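Local coordinates for protein formate dehydrogenase (Pyrobaculum aerophilum, PDB 1QP8) that binds NADPH and probably reduces small 2-oxo acids such as glyoxylate or hydroxypyruvate to the corresponding 2-hydroxy acids, at residues L36-T41 and Q55-G60; L51-V56 and R280-Y285. All blocks are in the same frame, centred on the assembly; numbering follows the deposited sequence.

Interaction 1. Residues L36-T41 and Q55-G60. With NDP (NADPH dihydro-nicotinamide-adenine-dinucleotide phosphate), chain C.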
# COMPACT_ATOMS: atom_id res chain seq x y z
N LEU A 36 14.50 -17.98 -26.88
CA LEU A 36 15.04 -17.05 -25.86
C LEU A 36 15.41 -15.62 -26.22
O LEU A 36 16.55 -15.32 -26.55
CB LEU A 36 16.24 -17.65 -25.11
CG LEU A 36 16.38 -16.93 -23.75
CD1 LEU A 36 15.03 -16.97 -23.04
CD2 LEU A 36 17.41 -17.58 -22.87
N VAL A 37 14.43 -14.73 -26.09
CA VAL A 37 14.60 -13.32 -26.39
C VAL A 37 13.67 -12.46 -25.54
O VAL A 37 12.83 -12.97 -24.77
CB VAL A 37 14.24 -13.00 -27.88
CG1 VAL A 37 14.91 -13.97 -28.83
CG2 VAL A 37 12.70 -13.03 -28.06
N SER A 38 13.80 -11.15 -25.72
CA SER A 38 12.97 -10.18 -25.04
C SER A 38 12.20 -9.45 -26.14
O SER A 38 11.03 -9.10 -26.01
CB SER A 38 13.83 -9.20 -24.27
OG SER A 38 13.27 -8.95 -23.00
N ARG A 39 12.88 -9.24 -27.25
CA ARG A 39 12.29 -8.60 -28.41
C ARG A 39 12.92 -9.33 -29.59
O ARG A 39 13.97 -9.97 -29.45
CB ARG A 39 12.62 -7.10 -28.43
CG ARG A 39 11.53 -6.22 -27.80
CD ARG A 39 12.06 -5.37 -26.66
NE ARG A 39 11.29 -5.58 -25.42
CZ ARG A 39 10.16 -4.95 -25.10
NH1 ARG A 39 9.64 -4.04 -25.93
NH2 ARG A 39 9.54 -5.23 -23.96
N ILE A 40 12.27 -9.27 -30.74
CA ILE A 40 12.82 -9.94 -31.90
C ILE A 40 12.30 -9.24 -33.13
O ILE A 40 11.12 -8.90 -33.21
CB ILE A 40 12.42 -11.44 -31.90
CG1 ILE A 40 13.27 -12.20 -32.93
CG2 ILE A 40 10.95 -11.59 -32.19
CD1 ILE A 40 13.00 -13.71 -32.96
N THR A 41 13.18 -8.99 -34.09
CA THR A 41 12.78 -8.29 -35.30
C THR A 41 12.51 -9.26 -36.44
O THR A 41 12.88 -10.43 -36.37
CB THR A 41 13.88 -7.32 -35.78
OG1 THR A 41 15.05 -8.06 -36.15
CG2 THR A 41 14.23 -6.34 -34.67
N GLN A 55 10.91 -18.62 -26.65
CA GLN A 55 10.65 -18.32 -25.25
C GLN A 55 10.94 -16.85 -25.02
O GLN A 55 12.08 -16.41 -25.23
CB GLN A 55 11.54 -19.13 -24.33
CG GLN A 55 11.36 -18.79 -22.84
CD GLN A 55 9.97 -19.14 -22.34
OE1 GLN A 55 9.56 -20.31 -22.36
NE2 GLN A 55 9.22 -18.12 -21.89
N VAL A 56 9.93 -16.12 -24.60
CA VAL A 56 10.08 -14.70 -24.32
C VAL A 56 10.28 -14.50 -22.82
O VAL A 56 9.63 -15.16 -22.01
CB VAL A 56 8.84 -13.89 -24.78
CG1 VAL A 56 9.11 -12.39 -24.60
CG2 VAL A 56 8.52 -14.21 -26.24
N VAL A 57 11.17 -13.59 -22.46
CA VAL A 57 11.46 -13.30 -21.06
C VAL A 57 10.38 -12.45 -20.38
O VAL A 57 10.07 -12.65 -19.21
CB VAL A 57 12.80 -12.55 -20.94
CG1 VAL A 57 13.24 -12.50 -19.49
CG2 VAL A 57 13.84 -13.25 -21.80
N THR A 58 9.80 -11.51 -21.11
CA THR A 58 8.76 -10.64 -20.56
C THR A 58 7.43 -11.37 -20.34
O THR A 58 7.20 -12.45 -20.87
CB THR A 58 8.50 -9.46 -21.48
OG1 THR A 58 8.02 -9.95 -22.74
CG2 THR A 58 9.78 -8.68 -21.72
N ALA A 59 6.55 -10.76 -19.57
CA ALA A 59 5.26 -11.38 -19.30
C ALA A 59 4.28 -11.20 -20.46
O ALA A 59 3.39 -12.04 -20.64
CB ALA A 59 4.67 -10.82 -18.03
N GLY A 60 4.45 -10.12 -21.22
CA GLY A 60 3.56 -9.85 -22.34
C GLY A 60 4.14 -10.27 -23.67
O GLY A 60 5.32 -10.59 -23.73
PA NDP C . -1.28 -13.67 -17.42
O1A NDP C . -1.03 -13.46 -18.88
O2A NDP C . 0.14 -13.31 -17.19
O5B NDP C . -2.65 -12.78 -17.67
C5B NDP C . -3.82 -13.66 -17.91
C4B NDP C . -5.08 -13.09 -17.16
O4B NDP C . -5.73 -11.95 -17.83
C3B NDP C . -6.27 -14.13 -17.06
O3B NDP C . -7.15 -13.74 -16.02
C2B NDP C . -6.79 -13.99 -18.49
O2B NDP C . -7.96 -14.58 -18.93
C1B NDP C . -6.79 -12.53 -18.64
N9A NDP C . -6.88 -12.12 -20.00
C8A NDP C . -6.01 -12.24 -21.05
N7A NDP C . -6.48 -11.69 -22.17
C5A NDP C . -7.70 -11.19 -21.79
C6A NDP C . -8.73 -10.49 -22.53
N6A NDP C . -8.55 -10.22 -23.84
N1A NDP C . -9.88 -10.13 -21.84
C2A NDP C . -9.99 -10.46 -20.49
N3A NDP C . -9.10 -11.10 -19.75
C4A NDP C . -7.97 -11.43 -20.47
O3 NDP C . -1.32 -12.67 -16.22
PN NDP C . -0.54 -11.42 -15.48
O1N NDP C . -1.26 -10.99 -14.26
O2N NDP C . 0.89 -11.75 -15.18
O5D NDP C . -0.54 -10.19 -16.60
C5D NDP C . 0.47 -10.21 -17.63
C4D NDP C . 0.31 -8.90 -18.42
O4D NDP C . 0.58 -7.78 -17.55
C3D NDP C . 1.32 -8.82 -19.56
O3D NDP C . 0.77 -9.43 -20.71
C2D NDP C . 1.57 -7.29 -19.66
O2D NDP C . 0.68 -6.67 -20.61
C1D NDP C . 1.40 -6.79 -18.21
N1N NDP C . 2.73 -6.60 -17.47
C2N NDP C . 3.02 -5.26 -17.02
C3N NDP C . 4.25 -5.08 -16.34
C7N NDP C . 4.59 -3.62 -15.84
O7N NDP C . 5.55 -3.49 -15.09
N7N NDP C . 3.79 -2.61 -16.26
C4N NDP C . 5.21 -6.13 -16.07
C5N NDP C . 4.79 -7.41 -16.57
C6N NDP C . 3.63 -7.67 -17.24
P2B NDP C . -7.73 -16.07 -19.71
O1X NDP C . -9.18 -16.30 -20.04
O2X NDP C . -6.85 -15.72 -20.86
O3X NDP C . -7.12 -16.94 -18.71
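Val37 uses both of its backbone polar groups on the segment beside it, in the parallel pattern: its N donates to Gln55 O (3.0 Å), and its O accepts from Val57 N (2.9 Å). Both donors sit nearly along the C=O axis. Val56, the residue skipped, is bridged to Val37 and turns its own backbone to Ala76 of strand 75-76. The start of this segment, Gln55-Val57, thus runs between Val37 and strand 75-76, consistent with the parallel core of the flavodoxin-like substrate-binding domain of D-2-hydroxyacid dehydrogenases, and Leu36-Thr41 adds a single bridge at its flank. Around this bridge, Val57 CG2 lies against Leu36 CD1 (4.1 Å), and the CG2 methyl of Thr58 meets Ser38 OG. The buried Gln55 amide is gripped at both ends. With the chain bent at chi2 (65°), NE2 folds back to Val56 O (3.0 Å), approaching from above that carbonyl's plane, and also reaches Gly77 O weakly, while OE1 accepts from Asn281. Thr58 holds OG1 between backbone N and carbonyl carbon, donating to a lone pair of Gly60 O (2.9 Å). Next to this bond the chain reaches the cofactor: Ala59 CB lies 3.4 Å from NADPH C6N, and Gly60 CA lies beside O3D.

Interaction 2. Residues L51-V56 and R280-Y285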
# COMPACT_ATOMS: atom_id res chain seq x y z
N LEU A 51 13.38 -22.32 -36.91
CA LEU A 51 12.96 -21.93 -35.58
C LEU A 51 11.62 -22.61 -35.34
O LEU A 51 10.72 -22.54 -36.20
CB LEU A 51 12.80 -20.42 -35.48
CG LEU A 51 12.33 -19.82 -34.15
CD1 LEU A 51 13.31 -20.14 -33.02
CD2 LEU A 51 12.20 -18.31 -34.32
N LYS A 52 11.48 -23.27 -34.20
CA LYS A 52 10.24 -23.96 -33.89
C LYS A 52 9.66 -23.55 -32.53
O LYS A 52 8.51 -23.89 -32.23
CB LYS A 52 10.48 -25.46 -33.93
CG LYS A 52 11.20 -25.87 -35.21
CD LYS A 52 11.40 -27.37 -35.29
CE LYS A 52 11.99 -27.75 -36.63
NZ LYS A 52 13.32 -27.10 -36.85
N PHE A 53 10.45 -22.85 -31.73
CA PHE A 53 9.99 -22.40 -30.41
C PHE A 53 10.62 -21.06 -30.06
O PHE A 53 11.76 -20.81 -30.40
CB PHE A 53 10.37 -23.43 -29.34
CG PHE A 53 9.90 -23.06 -27.95
CD1 PHE A 53 8.55 -23.06 -27.63
CD2 PHE A 53 10.82 -22.74 -26.95
CE1 PHE A 53 8.12 -22.76 -26.33
CE2 PHE A 53 10.39 -22.43 -25.65
CZ PHE A 53 9.04 -22.45 -25.35
N ILE A 54 9.87 -20.19 -29.40
CA ILE A 54 10.38 -18.89 -29.00
C ILE A 54 9.96 -18.57 -27.58
O ILE A 54 8.77 -18.31 -27.32
CB ILE A 54 9.87 -17.76 -29.91
CG1 ILE A 54 10.47 -17.90 -31.32
CG2 ILE A 54 10.27 -16.41 -29.34
CD1 ILE A 54 10.00 -16.82 -32.31
N GLN A 55 10.91 -18.62 -26.65
CA GLN A 55 10.65 -18.32 -25.25
C GLN A 55 10.94 -16.85 -25.02
O GLN A 55 12.08 -16.41 -25.23
CB GLN A 55 11.54 -19.13 -24.33
CG GLN A 55 11.36 -18.79 -22.84
CD GLN A 55 9.97 -19.14 -22.34
OE1 GLN A 55 9.56 -20.31 -22.36
NE2 GLN A 55 9.22 -18.12 -21.89
N VAL A 56 9.93 -16.12 -24.60
CA VAL A 56 10.08 -14.70 -24.32
C VAL A 56 10.28 -14.50 -22.82
O VAL A 56 9.63 -15.16 -22.01
CB VAL A 56 8.84 -13.89 -24.78
CG1 VAL A 56 9.11 -12.39 -24.60
CG2 VAL A 56 8.52 -14.21 -26.24
N ARG A 280 13.92 -22.02 -17.29
CA ARG A 280 13.35 -23.28 -16.82
C ARG A 280 12.26 -23.79 -17.75
O ARG A 280 12.15 -24.99 -17.98
CB ARG A 280 12.82 -23.15 -15.40
CG ARG A 280 13.91 -22.76 -14.43
CD ARG A 280 13.60 -23.12 -12.99
NE ARG A 280 14.44 -22.34 -12.08
CZ ARG A 280 14.17 -21.09 -11.71
NH1 ARG A 280 13.08 -20.48 -12.16
NH2 ARG A 280 15.00 -20.44 -10.90
N ASN A 281 11.48 -22.88 -18.31
CA ASN A 281 10.39 -23.27 -19.18
C ASN A 281 10.91 -23.78 -20.50
O ASN A 281 10.35 -24.69 -21.12
CB ASN A 281 9.48 -22.07 -19.41
CG ASN A 281 8.14 -22.48 -19.98
OD1 ASN A 281 7.45 -23.33 -19.42
ND2 ASN A 281 7.77 -21.89 -21.11
N LEU A 282 12.01 -23.18 -20.93
CA LEU A 282 12.62 -23.53 -22.19
C LEU A 282 13.19 -24.94 -22.10
O LEU A 282 13.10 -25.72 -23.05
CB LEU A 282 13.69 -22.50 -22.47
CG LEU A 282 14.49 -22.48 -23.76
CD1 LEU A 282 13.61 -22.88 -24.89
CD2 LEU A 282 15.07 -21.07 -23.96
N ILE A 283 13.75 -25.26 -20.94
CA ILE A 283 14.35 -26.56 -20.73
C ILE A 283 13.31 -27.67 -20.70
O ILE A 283 13.56 -28.77 -21.21
CB ILE A 283 15.16 -26.58 -19.42
CG1 ILE A 283 16.37 -25.66 -19.58
CG2 ILE A 283 15.63 -27.98 -19.10
CD1 ILE A 283 17.13 -25.44 -18.31
N THR A 284 12.14 -27.39 -20.11
CA THR A 284 11.11 -28.42 -20.09
C THR A 284 10.63 -28.62 -21.52
O THR A 284 10.19 -29.70 -21.90
CB THR A 284 9.90 -28.07 -19.19
OG1 THR A 284 8.70 -28.17 -19.96
CG2 THR A 284 10.05 -26.70 -18.57
N TYR A 285 10.70 -27.57 -22.32
CA TYR A 285 10.33 -27.72 -23.71
C TYR A 285 11.39 -28.62 -24.33
O TYR A 285 11.09 -29.60 -25.01
CB TYR A 285 10.35 -26.38 -24.44
CG TYR A 285 10.45 -26.57 -25.93
CD1 TYR A 285 9.32 -26.88 -26.69
CD2 TYR A 285 11.68 -26.50 -26.58
CE1 TYR A 285 9.41 -27.11 -28.05
CE2 TYR A 285 11.79 -26.73 -27.93
CZ TYR A 285 10.65 -27.04 -28.66
OH TYR A 285 10.74 -27.27 -30.02
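Strand 54-55 and the loop leading into it pass beside helix 268-286 with residue numbers running in opposite senses, Gln55 CA lying 6.4 Å from Leu282 CA and Phe53 CA 8.6 Å from Tyr285 CA. The side chains of Phe53 and Tyr285, each with CG anti to its backbone N, reach toward each other from the two backbones until their rings overlap in a face-to-face stack. The ring planes are 6° from parallel and the centroids 4.2 Å apart, and CG of each residue sits above the centre of the other ring. The overlap continues onto the Phe53 stem, whose CB makes a CH-pi contact over the tyrosine face and comes within 3.7 Å of Tyr285 CZ. Leu282 approaches the phenylalanine from a different direction, its CD1 methyl meeting the ring edge at CE2, while its other methyl, CD2, touches Gln55 CB (4.0 Å). Asn281, one helical turn before Tyr285, supplies the polar part of the contact. Its ND2 donates to Gln55 OE1 over 2.7 Å, nearly straight at 169° and onto a lone pair in the carbonyl plane, with the two amide groups turned 77° against each other. Asn281 OD1 accepts from Arg292 N, so both ends of this buried amide have partners. Lys52 lies at the margin, its NZ directed to Glu33 and Arg50 O. Such packing of a late helix against an early strand is characteristic of this dehydrogenase family, in which the chain leaves the Rossmann domain and returns to complete the substrate-binding domain.

In the fold
Interactions 1 and 2 meet at the shared residues Gln55 and Val56, with centres 11 Å apart. The short strand is thus bordered by Leu36-Thr41 and by helix 268-286, and these two neighbours also touch each other directly, Leu36 CB lying 3.8 Å from Leu282 CD2. Gln55 serves both contacts with different groups: its backbone O binds the 36-41 segment, its side-chain OE1 the helix. The cofactor lies at one end of this layout: interaction 1 runs into the NADPH pocket through Ala59 and Gly60, and the side chain of Thr58 is about 6 Å from that of Arg211, a further NADPH-binding residue. Interaction 2 is set back, the side chain of Gln55 being about 11 Å from the bound NADPH.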